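Lysine/ornithine decarboxylase (Selenomonas ruminantium, PDB 5GJO) decarboxylates both L-lysine and L-ornithine, giving cadaverine and putrescine with pyridoxal 5'-phosphate as cofactor, and works as a homodimer. Local coordinates at the interface of chains A and B. Sequence-based numbering; all coordinates share one arbitrary frame. Chains: chain A/B, Lysine/ornithine decarboxylase.

Contact 1: the interface of chains A and B. Residues chain A 323-324, 362; chain B 52, 73, 94-95, 153.
A:Cys324 reaches from its own subunit into the active site of chain B, where its thiol sulfur lies against the side-chain amide of B:Asn95. SG is 3.6 Å from ND2 of that amide, with CG and CB of the same asparagine only slightly farther, so the contact is spread along the group. With SG anti to the carbonyl carbon (chi1 -69°), the thiol turns away from the phenylalanine on the far side of the loop.

That phenylalanine, B:Phe153, turns the CZ end of its ring to the backbone of A:Cys324; its CZ comes 3.5 Å from CA. The carbonyl oxygen of A:Ser323 lies at the ring edge, in its plane, as does water 1. On the other flank B:Lys52 runs side by side with A:Asn362, both pointing the same way, its CB 3.5 Å from the amide ND2. The bend at chi3 (55°) brings CE of B:Lys52 to 3.9 Å from CB of A:Cys324. The methyl of B:Ala73 packs against CB, CG and OD1 of A:Asn362.

Hydrogen bonds within each chain hold these groups in place. OD1 of A:Asn362 accepts the backbone N of A:Cys324 at 3.0 Å, in the carbonyl plane, and probably steadies the loop that carries the cysteine. B:Asn95 ND2 donates to the carbonyl O of B:Ala73 on a lone pair, which fixes the turn of the amide facing the thiol.

Two waters bridge the chains. Water 1 joins the A:Ser323 carbonyl to B:Asn95 OD1, which it meets at 2.7 Å; water 2 joins A:Asn362 N to the B:Lys52 carbonyl.

By family similarity B:Lys52 is the lysine that forms the Schiff base with the cofactor, a linkage not present in this structure, and A:Cys324 the proton donor shared across the dimer. The cysteine loop and the 3-10 helix 361-363 of chain A thus complete the pocket of chain B's PLP-binding barrel.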
loop_
_atom_site.group_PDB
_atom_site.type_symbol
_atom_site.label_atom_id
_atom_site.label_comp_id
_atom_site.label_asym_id
_atom_site.label_seq_id
_atom_site.Cartn_x
_atom_site.Cartn_y
_atom_site.Cartn_z
ATOM N N SER A 323 4.230 -6.857 -10.679
ATOM C CA SER A 323 2.769 -6.802 -10.826
ATOM C C SER A 323 2.334 -6.571 -12.263
ATOM O O SER A 323 3.146 -6.290 -13.174
ATOM C CB SER A 323 2.139 -5.792 -9.940
ATOM O OG SER A 323 2.347 -4.498 -10.425
ATOM N N CYS A 324 1.045 -6.782 -12.475
ATOM C CA CYS A 324 0.400 -6.569 -13.766
ATOM C C CYS A 324 -0.054 -5.140 -13.996
ATOM O O CYS A 324 -0.870 -4.922 -14.891
ATOM C CB CYS A 324 -0.842 -7.483 -13.834
ATOM S SG CYS A 324 -0.263 -9.232 -13.948
ATOM N N ASN A 362 -2.119 -8.354 -6.178
ATOM C CA ASN A 362 -1.838 -9.452 -7.109
ATOM C C ASN A 362 -1.480 -10.809 -6.446
ATOM O O ASN A 362 -1.060 -11.737 -7.154
ATOM C CB ASN A 362 -0.679 -9.143 -8.066
ATOM C CG ASN A 362 -1.009 -8.233 -9.271
ATOM O OD1 ASN A 362 -0.202 -8.190 -10.201
ATOM N ND2 ASN A 362 -2.114 -7.513 -9.277
ATOM N N LYS B 52 -7.276 -10.224 -9.141
ATOM C CA LYS B 52 -6.407 -9.175 -8.618
ATOM C C LYS B 52 -7.266 -7.991 -8.160
ATOM O O LYS B 52 -6.892 -7.279 -7.274
ATOM C CB LYS B 52 -5.408 -8.705 -9.693
ATOM C CG LYS B 52 -6.069 -8.376 -11.021
ATOM C CD LYS B 52 -5.120 -8.012 -12.161
ATOM C CE LYS B 52 -4.068 -9.078 -12.421
ATOM N NZ LYS B 52 -4.512 -10.242 -13.219
ATOM N N ALA B 73 -2.370 -13.949 -11.210
ATOM C CA ALA B 73 -1.172 -13.068 -11.388
ATOM C C ALA B 73 0.014 -13.568 -10.579
ATOM O O ALA B 73 1.122 -13.121 -10.839
ATOM C CB ALA B 73 -1.517 -11.718 -10.894
ATOM N N ALA B 94 -1.765 -15.251 -16.314
ATOM C CA ALA B 94 -1.631 -14.178 -17.278
ATOM C C ALA B 94 -0.776 -13.006 -16.827
ATOM O O ALA B 94 -0.944 -11.870 -17.305
ATOM C CB ALA B 94 -2.985 -13.668 -17.695
ATOM N N ASN B 95 0.118 -13.269 -15.911
ATOM C CA ASN B 95 1.205 -12.348 -15.672
ATOM C C ASN B 95 2.243 -12.620 -16.704
ATOM O O ASN B 95 2.785 -13.680 -16.735
ATOM C CB ASN B 95 1.716 -12.517 -14.237
ATOM C CG ASN B 95 2.670 -11.426 -13.849
ATOM O OD1 ASN B 95 3.461 -10.953 -14.693
ATOM N ND2 ASN B 95 2.599 -11.001 -12.559
ATOM N N PHE B 153 3.964 -3.814 -20.714
ATOM C CA PHE B 153 3.469 -5.087 -21.134
ATOM C C PHE B 153 3.172 -5.035 -22.646
ATOM O O PHE B 153 2.920 -3.977 -23.187
ATOM C CB PHE B 153 2.134 -5.401 -20.460
ATOM C CG PHE B 153 2.147 -5.216 -18.998
ATOM C CD1 PHE B 153 2.731 -6.196 -18.182
ATOM C CD2 PHE B 153 1.669 -4.092 -18.411
ATOM C CE1 PHE B 153 2.782 -6.003 -16.824
ATOM C CE2 PHE B 153 1.717 -3.924 -17.018
ATOM C CZ PHE B 153 2.252 -4.904 -16.236
HETATM O O HOH W 1 4.608 -8.555 -14.676
HETATM O O HOH W 2 -4.835 -8.477 -5.484
#

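Contact 2: the interface of chains A and B. Residues chain A 276-278; chain B 117-119, 154-155, 159.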
loop_
_atom_site.group_PDB
_atom_site.type_symbol
_atom_site.label_atom_id
_atom_site.label_comp_id
_atom_site.label_asym_id
_atom_site.label_seq_id
_atom_site.Cartn_x
_atom_site.Cartn_y
_atom_site.Cartn_z
ATOM N N LYS A 276 13.696 -7.261 -21.043
ATOM C CA LYS A 276 13.172 -6.833 -22.325
ATOM C C LYS A 276 14.311 -6.103 -23.019
ATOM O O LYS A 276 14.596 -4.986 -22.691
ATOM C CB LYS A 276 11.965 -5.931 -22.121
ATOM C CG LYS A 276 10.867 -6.586 -21.313
ATOM C CD LYS A 276 9.776 -5.629 -20.923
ATOM C CE LYS A 276 8.711 -6.307 -20.084
ATOM N NZ LYS A 276 8.330 -7.685 -20.495
ATOM N N THR A 277 14.958 -6.762 -23.966
ATOM C CA THR A 277 16.117 -6.178 -24.636
ATOM C C THR A 277 15.810 -5.457 -25.944
ATOM O O THR A 277 16.705 -4.854 -26.551
ATOM C CB THR A 277 17.184 -7.244 -24.920
ATOM O OG1 THR A 277 16.604 -8.273 -25.736
ATOM C CG2 THR A 277 17.709 -7.856 -23.620
ATOM N N ARG A 278 14.560 -5.491 -26.401
ATOM C CA ARG A 278 14.253 -4.923 -27.694
ATOM C C ARG A 278 14.466 -3.411 -27.653
ATOM O O ARG A 278 14.278 -2.757 -26.623
ATOM C CB ARG A 278 12.775 -5.242 -28.056
ATOM C CG ARG A 278 11.701 -4.487 -27.241
ATOM C CD ARG A 278 10.338 -4.775 -27.889
ATOM N NE ARG A 278 10.037 -6.192 -27.885
ATOM C CZ ARG A 278 9.429 -6.833 -26.882
ATOM N NH1 ARG A 278 9.161 -8.139 -26.949
ATOM N NH2 ARG A 278 9.124 -6.187 -25.769
ATOM N N ASP B 117 5.009 -11.909 -23.318
ATOM C CA ASP B 117 5.280 -10.804 -24.227
ATOM C C ASP B 117 6.757 -10.604 -24.577
ATOM O O ASP B 117 7.114 -9.627 -25.171
ATOM C CB ASP B 117 4.620 -9.516 -23.725
ATOM C CG ASP B 117 5.167 -9.042 -22.389
ATOM O OD1 ASP B 117 6.267 -9.455 -22.035
ATOM O OD2 ASP B 117 4.475 -8.259 -21.727
ATOM N N ASP B 118 7.603 -11.549 -24.203
ATOM C CA ASP B 118 9.031 -11.389 -24.441
ATOM C C ASP B 118 9.721 -12.712 -24.721
ATOM O O ASP B 118 9.343 -13.714 -24.181
ATOM C CB ASP B 118 9.668 -10.748 -23.217
ATOM C CG ASP B 118 11.036 -10.175 -23.501
ATOM O OD1 ASP B 118 11.080 -9.028 -23.932
ATOM O OD2 ASP B 118 12.032 -10.868 -23.305
ATOM N N PRO B 119 10.764 -12.708 -25.526
ATOM C CA PRO B 119 11.426 -13.983 -25.731
ATOM C C PRO B 119 12.087 -14.567 -24.473
ATOM O O PRO B 119 12.246 -15.808 -24.368
ATOM C CB PRO B 119 12.532 -13.651 -26.746
ATOM C CG PRO B 119 12.657 -12.189 -26.744
ATOM C CD PRO B 119 11.313 -11.637 -26.382
ATOM N N GLY B 154 3.246 -6.185 -23.293
ATOM C CA GLY B 154 2.877 -6.266 -24.688
ATOM C C GLY B 154 4.034 -6.245 -25.645
ATOM O O GLY B 154 4.906 -5.362 -25.564
ATOM N N ALA B 155 4.083 -7.213 -26.570
ATOM C CA ALA B 155 5.138 -7.221 -27.575
ATOM C C ALA B 155 4.728 -6.355 -28.777
ATOM O O ALA B 155 3.504 -6.238 -29.087
ATOM C CB ALA B 155 5.421 -8.619 -28.060
ATOM N N GLU B 159 6.458 -8.515 -33.872
ATOM C CA GLU B 159 7.196 -9.554 -33.210
ATOM C C GLU B 159 6.298 -10.728 -32.807
ATOM O O GLU B 159 6.776 -11.769 -32.442
ATOM C CB GLU B 159 7.906 -8.934 -32.004
ATOM C CG GLU B 159 8.927 -9.808 -31.325
ATOM C CD GLU B 159 9.673 -9.103 -30.208
ATOM O OE1 GLU B 159 9.766 -7.869 -30.237
ATOM O OE2 GLU B 159 10.189 -9.808 -29.337
HETATM O O HOH W 3 5.760 -7.430 -19.364
HETATM O O HOH W 4 14.473 -9.813 -23.428
HETATM O O HOH W 5 12.609 -7.762 -25.690
#
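The end of the long strand 266-276 and the loop just after it, in chain A, dock by charge on the PLP-binding barrel domain of chain B. A:Arg278 carries much of the contact. Its guanidinium grips B:Glu159 side-on: NE donates to OE1 at 2.9 Å, on the syn side of that oxygen but 24° out of the carboxylate plane, while NH1 reaches OE2 at 3.1 Å from above the carboxylate plane. The two flat groups are turned 56° against each other, so the pair is twisted rather than coplanar. NH1 also donates to the backbone carbonyl O of B:Asp117 at 3.1 Å, in the carbonyl plane, and so ties the acidic loop and the glutamate to one nitrogen. The arginine chain bends at chi3 (60°), swinging the guanidinium across to these acceptors; B:Ala155 backs one face near its rim, and water 5 lies over the centre of the other.

B:Asp118 slides past the arginine in the opposite direction, its OD1 making a longer salt bridge to NH1 at 3.7 Å. Its carboxylate also serves the chain A backbone through water: OD1 reaches A:Arg278 N by way of water 5, and OD2 reaches A:Thr277 N by way of water 4.

A:Lys276 crosses B:Asp117 at about a right angle. Its ammonium NZ forms a salt bridge with OD1 at 3.1 Å, weak as a hydrogen bond, and water 3 links NZ to OD2. That same OD2 accepts the backbone N of B:Gly154 at 2.9 Å, which holds the carboxylate in position for the lysine. The gathered acids would probably favour the charged form of A:Lys276.

In the fold, B:Asp117 and B:Asp118 follow strand 113-116 directly and lead into the 3-10 helix 119-121, whereas B:Glu159 sits near the start of helix 157-169, within the PLP-binding barrel region.

About 16 Å separates the centres of contact 1 and contact 2, and both belong to the same two-fold dimer interface. They have no residue in common, but B:Phe153 of contact 1 is followed directly by B:Gly154 and B:Ala155 of contact 2, so one stretch of chain B serves both. Contact 1 helps to build the active site that the two subunits probably share, while contact 2 is a charged, hydrated clamp farther out. By holding the neighbouring chain B loop, contact 2 may help keep the partner's cysteine loop in register. Symmetry repeats the pair with the chains exchanged, so each subunit completes the other's pocket.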